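Local coordinates for protein glycosyl hydrolase family 88 (PDB 3WIW) that hydrolyses unsaturated glucuronyl groups from heparin-derived saccharides and belongs to glycoside hydrolase family 88, at residues Pro170-Asn175 with Ser216-Ser221; Thr114-Phe119 with Leu176-Tyr181; Ala315-Ser320 with Lys386-Ile391. All coordinates share one frame; numbering follows the deposited sequence.

How the interactions relate
The chain first reaches Thr-114-Phe-119, which leads into helix 117-132. It then runs through Pro-170-Asn-175 and directly on into Leu-176-Tyr-181, where interaction 2 closes the first loop. Interaction 1 closes later, when Ser-216-Ser-221 returns to strand 170-172, so the two contacts cross along the chain. They also touch: His-115 packs against Ile-172 and Asn-175. Together they bring the predicted nucleophile and proton donor into one region of the alpha6/alpha6 barrel. Interaction 3 follows in series. It closes a loop between helices 306-322 and 375-392, and its centre lies about 26 Å from that of interaction 1, on the opposite side of the chain's centre.

Interaction 1. Residues Pro170-Asn175 with Ser216-Ser221; sequences PVIIDN and SYHVIS
The backbones of Pro-170-Ile-172 and Val-219-Ser-221 run antiparallel and are tightly joined. Val-171 and Ile-220 form a hydrogen-bonded pair: Val-171 N gives to Ile-220 O at 2.8 Å, and Ile-220 N gives to Val-171 O at 2.9 Å. On one sheet face Ile-172 CG2 meets Val-219 CG2 at 3.9 Å, and Pro-170 CB lies near Val-219 CG1. Beyond the strand, Ile-173 N still reaches His-218 O at 2.9 Å. Ile-173 CD1 packs on Ser-216 CB at 3.9 Å. Strand 219-222 is central in a three-stranded antiparallel sheet, with 229-233 on its other side. The less tightly packed end holds a water, though its residues are buried, where strand 170-172 gives way to a type I turn. His-218 NE2 gives a bent bond (131°) to the syn lone pair of Asp-174 OD1 at 3.0 Å. The carboxylate and imidazole planes are 19° apart. Gln-236 N donates to His-218 ND1, and Trp-244 stacks on the ring. The water gives to Asp-174 OD2 at 2.8 Å and takes a weak bond from His-218 NE2; Trp-250 NE1 gives weakly to OD2. Together with His-218 NE2, these donors would probably stabilise the charged form of Asp-174, the predicted proton donor.

Interaction 2. Residues Thr114-Phe119 with Leu176-Tyr181; sequences THDLGF and LMNLEY
Asp-116 OD1 sits over one face of the His-115 imidazole, 3.1 Å above the plane and offset to the rim. The same oxygen lies in plane at the edge of the Phe-119 ring. The Asn-178 amide stands nearly upright to both rings, its plane 81° from that of His-115 and 78° from that of Phe-119. This amide carries the contact. Its CG is anti to the carbonyl carbon (chi1 -72°), which sets the group against the start of helix 117-132. Asn-178 OD1 accepts from Phe-119 N at 2.9 Å, nearly along the C=O axis. Asn-178 ND2 gives to the anti lone pair of Asp-116 OD1 at 3.2 Å. Gly-118 has no side chain, and the amide oxygen occupies the space beside it. Met-177 CB presses on Phe-119 CZ at 3.4 Å. The Tyr-181 ring passes alongside Gly-118, with CD2 3.7 Å from Gly-118 CA, and its hydroxyl hydrogen-bonds to Leu-141 O. Asp-116, the predicted nucleophile, stands at the N-cap position of helix 117-132, but its side chain makes no capping bond. Its OD1 also hydrogen-bonds to a buffer molecule, and Asn-178 probably acts as a second-shell residue that orients Asp-116. Trp-73 meets Phe-119 edge-to-face. Helix 245-262 covers Met-177 through Trp-250 and Tyr-253, helix 138-150 packs on Leu-117 and Tyr-181, and helix 192-208 backs Leu-176 and Leu-179.

Interaction 3. Residues Ala315-Ser320 with Lys386-Ile391; sequences ALLDLS and KRYAEI
Arg-387 and Leu-317 bury the most surface here, followed by Asp-318. Arg-387 leaves its helix with CG anti to the carbonyl carbon and stays extended from CG to NE. Its guanidinium lies flat against the Asp-318 carboxylate, the two planes 4° apart. Asp-318 OD2 is centred over the guanidinium face, 3.1 Å above it. Asp-318 OD2 is 3.3 Å from Arg-387 NH2, a salt bridge of charges alone, because no N-H points at the oxygen. Each group has another partner: Lys-260 NZ forms a salt bridge with Asp-318 OD2, and Arg-387 NH2 donates to Ser-314 O. Leu-317 fills the apolar half. Its CD1 rests on Tyr-388 CB at 3.9 Å, and its CD2 meets Ile-391 CD1 at 4.0 Å and comes to the edge of the Tyr-388 ring. Ser-320 OG turns back to give to Leu-317 O at 2.8 Å. The two segments run roughly parallel, their axes 9.5 Å apart and at 30°, as part of the alpha6/alpha6 barrel. Helix 245-262 lies beside the charged half, where Tyr-253 touches Arg-387 and Thr-256 touches Asp-318. Helix 327-340 covers the apolar half, with Phe-330 against Leu-317, Tyr-388 and Ile-391.

Interaction 1. Residues Pro170-Asn175 with Ser216-Ser221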
# COMPACT_ATOMS: atom_id res chain seq x y z
N PRO A 170 14.28 -13.73 5.31
CA PRO A 170 13.02 -13.69 4.57
C PRO A 170 12.79 -12.33 3.93
O PRO A 170 13.00 -11.29 4.58
CB PRO A 170 11.98 -13.94 5.65
CG PRO A 170 12.60 -13.33 6.91
CD PRO A 170 14.09 -13.52 6.75
N VAL A 171 12.35 -12.34 2.68
CA VAL A 171 11.97 -11.11 1.97
C VAL A 171 10.57 -11.31 1.41
O VAL A 171 10.30 -12.28 0.70
CB VAL A 171 12.95 -10.82 0.80
CG1 VAL A 171 12.54 -9.53 0.06
CG2 VAL A 171 14.37 -10.68 1.34
N ILE A 172 9.65 -10.43 1.78
CA ILE A 172 8.28 -10.55 1.30
C ILE A 172 8.00 -9.58 0.17
O ILE A 172 8.66 -8.55 0.05
CB ILE A 172 7.25 -10.41 2.46
CG1 ILE A 172 7.16 -8.97 3.03
CG2 ILE A 172 7.58 -11.41 3.56
CD1 ILE A 172 6.19 -8.88 4.24
N ILE A 173 7.02 -9.90 -0.68
CA ILE A 173 6.69 -9.06 -1.81
C ILE A 173 6.29 -7.64 -1.34
O ILE A 173 6.57 -6.64 -2.03
CB ILE A 173 5.59 -9.74 -2.68
CG1 ILE A 173 5.47 -9.05 -4.04
CG2 ILE A 173 4.21 -9.73 -1.98
CD1 ILE A 173 6.65 -9.33 -5.00
N ASP A 174 5.63 -7.56 -0.17
CA ASP A 174 5.18 -6.27 0.39
C ASP A 174 6.36 -5.29 0.57
O ASP A 174 6.16 -4.07 0.58
CB ASP A 174 4.50 -6.44 1.76
CG ASP A 174 3.67 -7.72 1.92
OD1 ASP A 174 4.09 -8.83 1.50
OD2 ASP A 174 2.62 -7.62 2.58
N ASN A 175 7.57 -5.83 0.73
CA ASN A 175 8.78 -5.02 0.96
C ASN A 175 9.02 -4.07 -0.23
O ASN A 175 9.66 -3.02 -0.05
CB ASN A 175 9.97 -5.96 1.22
CG ASN A 175 11.13 -5.35 2.02
OD1 ASN A 175 11.74 -6.07 2.85
ND2 ASN A 175 11.48 -4.08 1.78
N SER A 216 3.43 -13.60 -8.52
CA SER A 216 4.47 -13.53 -7.52
C SER A 216 4.25 -14.51 -6.36
O SER A 216 3.09 -14.78 -5.98
CB SER A 216 4.63 -12.10 -6.96
OG SER A 216 3.38 -11.57 -6.50
N TYR A 217 5.36 -15.00 -5.80
CA TYR A 217 5.39 -15.63 -4.48
C TYR A 217 5.17 -14.58 -3.40
O TYR A 217 5.34 -13.37 -3.62
CB TYR A 217 6.78 -16.24 -4.22
CG TYR A 217 7.11 -17.43 -5.10
CD1 TYR A 217 6.62 -18.69 -4.79
CD2 TYR A 217 7.89 -17.29 -6.24
CE1 TYR A 217 6.89 -19.78 -5.57
CE2 TYR A 217 8.18 -18.37 -7.04
CZ TYR A 217 7.68 -19.61 -6.70
OH TYR A 217 7.94 -20.70 -7.47
N HIS A 218 4.87 -15.04 -2.19
CA HIS A 218 4.84 -14.10 -1.07
C HIS A 218 6.24 -13.92 -0.48
O HIS A 218 6.74 -12.79 -0.41
CB HIS A 218 3.82 -14.54 -0.01
CG HIS A 218 3.48 -13.45 0.96
ND1 HIS A 218 2.49 -13.56 1.91
CD2 HIS A 218 4.04 -12.22 1.13
CE1 HIS A 218 2.43 -12.44 2.61
NE2 HIS A 218 3.37 -11.62 2.16
N VAL A 219 6.88 -15.02 -0.06
CA VAL A 219 8.15 -14.99 0.64
C VAL A 219 9.22 -15.70 -0.16
O VAL A 219 9.05 -16.84 -0.59
CB VAL A 219 8.05 -15.71 2.00
CG1 VAL A 219 9.34 -15.58 2.81
CG2 VAL A 219 6.92 -15.14 2.77
N ILE A 220 10.34 -15.03 -0.36
CA ILE A 220 11.57 -15.69 -0.77
C ILE A 220 12.54 -15.64 0.41
O ILE A 220 12.76 -14.58 1.00
CB ILE A 220 12.20 -14.98 -2.00
CG1 ILE A 220 11.20 -14.95 -3.17
CG2 ILE A 220 13.51 -15.66 -2.42
CD1 ILE A 220 10.83 -16.31 -3.73
N SER A 221 13.09 -16.80 0.75
CA SER A 221 14.11 -16.89 1.79
C SER A 221 15.47 -17.05 1.14
O SER A 221 15.66 -17.90 0.25
CB SER A 221 13.85 -18.05 2.73
OG SER A 221 14.80 -18.01 3.78
O HOH W 1 2.41 -9.86 4.23

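Interaction 2. Residues Thr114-Phe119 with Leu176-Tyr181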
# COMPACT_ATOMS: atom_id res chain seq x y z
N THR A 114 12.23 -4.02 11.42
CA THR A 114 11.27 -4.28 10.34
C THR A 114 11.44 -3.43 9.08
O THR A 114 11.83 -2.25 9.13
CB THR A 114 9.82 -4.09 10.86
OG1 THR A 114 8.89 -4.42 9.81
CG2 THR A 114 9.56 -2.64 11.34
N HIS A 115 11.14 -4.03 7.93
CA HIS A 115 11.10 -3.28 6.69
C HIS A 115 9.94 -2.29 6.61
O HIS A 115 9.96 -1.41 5.74
CB HIS A 115 11.00 -4.22 5.48
CG HIS A 115 9.69 -4.93 5.36
ND1 HIS A 115 8.99 -4.96 4.18
CD2 HIS A 115 8.97 -5.65 6.25
CE1 HIS A 115 7.88 -5.66 4.35
NE2 HIS A 115 7.85 -6.11 5.60
N ASP A 116 8.97 -2.40 7.52
CA ASP A 116 7.70 -1.67 7.39
C ASP A 116 7.78 -0.19 7.76
O ASP A 116 6.75 0.49 7.83
CB ASP A 116 6.57 -2.37 8.16
CG ASP A 116 6.08 -3.62 7.47
OD1 ASP A 116 6.06 -3.64 6.22
OD2 ASP A 116 5.72 -4.59 8.18
N LEU A 117 8.98 0.34 7.93
CA LEU A 117 9.17 1.76 8.18
C LEU A 117 8.62 2.63 7.05
O LEU A 117 8.25 3.78 7.27
CB LEU A 117 10.65 2.08 8.37
CG LEU A 117 11.26 1.37 9.58
CD1 LEU A 117 12.77 1.65 9.62
CD2 LEU A 117 10.58 1.80 10.89
N GLY A 118 8.57 2.12 5.82
CA GLY A 118 7.95 2.86 4.74
C GLY A 118 6.45 3.04 4.98
O GLY A 118 5.92 4.17 4.95
N PHE A 119 5.72 1.94 5.20
CA PHE A 119 4.30 2.05 5.51
C PHE A 119 4.07 2.91 6.76
O PHE A 119 3.10 3.67 6.83
CB PHE A 119 3.73 0.66 5.77
CG PHE A 119 3.62 -0.23 4.56
CD1 PHE A 119 2.96 0.17 3.40
CD2 PHE A 119 4.13 -1.53 4.62
CE1 PHE A 119 2.79 -0.74 2.32
CE2 PHE A 119 3.98 -2.42 3.56
CZ PHE A 119 3.30 -2.02 2.42
N LEU A 176 8.52 -4.40 -1.43
CA LEU A 176 8.63 -3.44 -2.55
C LEU A 176 8.05 -2.07 -2.18
O LEU A 176 8.56 -1.03 -2.62
CB LEU A 176 7.96 -3.96 -3.82
CG LEU A 176 8.67 -5.14 -4.49
CD1 LEU A 176 7.68 -5.80 -5.45
CD2 LEU A 176 9.94 -4.70 -5.22
N MET A 177 6.96 -2.06 -1.41
CA MET A 177 6.28 -0.80 -1.11
C MET A 177 7.16 0.08 -0.25
O MET A 177 7.12 1.31 -0.37
CB MET A 177 4.96 -1.08 -0.40
CG MET A 177 4.00 -1.92 -1.24
SD MET A 177 3.41 -1.07 -2.72
CE MET A 177 2.44 0.23 -1.95
N ASN A 178 7.93 -0.55 0.64
CA ASN A 178 8.82 0.16 1.55
C ASN A 178 10.04 0.78 0.87
O ASN A 178 10.74 1.57 1.46
CB ASN A 178 9.20 -0.79 2.69
CG ASN A 178 8.04 -1.03 3.61
OD1 ASN A 178 7.48 -0.08 4.16
ND2 ASN A 178 7.65 -2.29 3.79
N LEU A 179 10.29 0.42 -0.39
CA LEU A 179 11.37 1.04 -1.16
C LEU A 179 11.14 2.51 -1.46
O LEU A 179 12.10 3.27 -1.59
CB LEU A 179 11.62 0.28 -2.46
CG LEU A 179 11.91 -1.21 -2.32
CD1 LEU A 179 12.22 -1.78 -3.69
CD2 LEU A 179 13.02 -1.48 -1.30
N GLU A 180 9.87 2.93 -1.53
CA GLU A 180 9.56 4.31 -1.92
C GLU A 180 10.25 5.29 -0.94
O GLU A 180 10.84 6.30 -1.34
CB GLU A 180 8.05 4.54 -1.96
CG GLU A 180 7.74 5.90 -2.59
CD GLU A 180 6.27 6.21 -2.70
OE1 GLU A 180 5.93 7.38 -2.97
OE2 GLU A 180 5.46 5.29 -2.57
N TYR A 181 10.15 4.96 0.34
CA TYR A 181 10.80 5.71 1.40
C TYR A 181 12.29 5.90 1.13
O TYR A 181 12.82 7.02 1.22
CB TYR A 181 10.60 4.96 2.71
CG TYR A 181 11.02 5.68 3.99
CD1 TYR A 181 11.39 7.03 4.04
CD2 TYR A 181 11.00 4.96 5.19
CE1 TYR A 181 11.74 7.62 5.27
CE2 TYR A 181 11.32 5.52 6.40
CZ TYR A 181 11.69 6.85 6.44
OH TYR A 181 12.00 7.38 7.67

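Interaction 3. Residues Ala315-Ser320 with Lys386-Ile391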
# COMPACT_ATOMS: atom_id res chain seq x y z
N ALA A 315 -2.06 2.00 -8.56
CA ALA A 315 -0.91 1.69 -9.41
C ALA A 315 -1.24 1.86 -10.89
O ALA A 315 -0.44 2.43 -11.64
CB ALA A 315 -0.41 0.28 -9.13
N LEU A 316 -2.40 1.34 -11.32
CA LEU A 316 -2.77 1.43 -12.73
C LEU A 316 -2.94 2.86 -13.20
O LEU A 316 -2.63 3.19 -14.35
CB LEU A 316 -4.02 0.60 -13.04
CG LEU A 316 -3.85 -0.92 -12.98
CD1 LEU A 316 -5.19 -1.55 -13.29
CD2 LEU A 316 -2.79 -1.40 -13.96
N LEU A 317 -3.40 3.74 -12.31
CA LEU A 317 -3.51 5.15 -12.66
C LEU A 317 -2.12 5.77 -12.91
O LEU A 317 -1.93 6.46 -13.91
CB LEU A 317 -4.26 5.92 -11.58
CG LEU A 317 -5.75 5.60 -11.54
CD1 LEU A 317 -6.37 6.08 -10.22
CD2 LEU A 317 -6.48 6.20 -12.76
N ASP A 318 -1.15 5.49 -12.05
CA ASP A 318 0.20 5.96 -12.34
C ASP A 318 0.77 5.27 -13.58
O ASP A 318 1.43 5.92 -14.39
CB ASP A 318 1.14 5.80 -11.15
CG ASP A 318 1.24 7.06 -10.31
OD1 ASP A 318 0.34 7.94 -10.37
OD2 ASP A 318 2.22 7.16 -9.56
N LEU A 319 0.52 3.98 -13.75
CA LEU A 319 1.05 3.28 -14.92
C LEU A 319 0.51 3.91 -16.19
O LEU A 319 1.24 4.06 -17.19
CB LEU A 319 0.69 1.80 -14.85
CG LEU A 319 1.34 0.90 -15.91
CD1 LEU A 319 2.85 0.93 -15.82
CD2 LEU A 319 0.81 -0.53 -15.80
N SER A 320 -0.78 4.28 -16.17
CA SER A 320 -1.42 4.87 -17.34
C SER A 320 -0.72 6.16 -17.82
O SER A 320 -0.77 6.49 -19.02
CB SER A 320 -2.92 5.12 -17.09
OG SER A 320 -3.16 6.31 -16.37
N LYS A 386 -7.20 10.68 -5.64
CA LYS A 386 -6.38 11.85 -5.92
C LYS A 386 -5.70 11.72 -7.30
O LYS A 386 -5.69 12.67 -8.08
CB LYS A 386 -5.35 12.04 -4.81
CG LYS A 386 -4.62 13.36 -4.88
CD LYS A 386 -3.68 13.59 -3.69
CE LYS A 386 -2.58 12.53 -3.65
NZ LYS A 386 -1.33 13.08 -3.01
N ARG A 387 -5.15 10.55 -7.60
CA ARG A 387 -4.52 10.33 -8.91
C ARG A 387 -5.51 10.45 -10.06
O ARG A 387 -5.23 11.05 -11.11
CB ARG A 387 -3.79 8.98 -8.95
CG ARG A 387 -2.58 8.94 -8.06
CD ARG A 387 -1.97 7.54 -7.98
NE ARG A 387 -0.76 7.56 -7.15
CZ ARG A 387 0.13 6.58 -7.10
NH1 ARG A 387 1.23 6.72 -6.34
NH2 ARG A 387 -0.04 5.46 -7.81
N TYR A 388 -6.69 9.88 -9.87
CA TYR A 388 -7.74 9.92 -10.86
C TYR A 388 -8.18 11.37 -11.10
O TYR A 388 -8.30 11.82 -12.24
CB TYR A 388 -8.93 9.07 -10.39
CG TYR A 388 -10.09 9.05 -11.35
CD1 TYR A 388 -10.16 8.12 -12.37
CD2 TYR A 388 -11.12 9.97 -11.24
CE1 TYR A 388 -11.21 8.08 -13.25
CE2 TYR A 388 -12.21 9.94 -12.11
CZ TYR A 388 -12.23 9.00 -13.12
OH TYR A 388 -13.28 8.97 -14.00
N ALA A 389 -8.46 12.10 -10.02
CA ALA A 389 -8.87 13.49 -10.15
C ALA A 389 -7.81 14.36 -10.82
O ALA A 389 -8.14 15.30 -11.55
CB ALA A 389 -9.27 14.05 -8.79
N GLU A 390 -6.53 14.06 -10.58
CA GLU A 390 -5.45 14.83 -11.20
C GLU A 390 -5.41 14.60 -12.70
O GLU A 390 -5.24 15.54 -13.47
CB GLU A 390 -4.12 14.44 -10.56
CG GLU A 390 -2.87 14.99 -11.28
CD GLU A 390 -2.84 16.50 -11.39
OE1 GLU A 390 -3.50 17.19 -10.56
OE2 GLU A 390 -2.16 17.00 -12.31
N ILE A 391 -5.59 13.34 -13.11
CA ILE A 391 -5.60 13.01 -14.53
C ILE A 391 -6.76 13.70 -15.23
O ILE A 391 -6.59 14.31 -16.28
CB ILE A 391 -5.66 11.48 -14.75
CG1 ILE A 391 -4.33 10.84 -14.34
CG2 ILE A 391 -5.98 11.15 -16.22
CD1 ILE A 391 -4.42 9.33 -14.17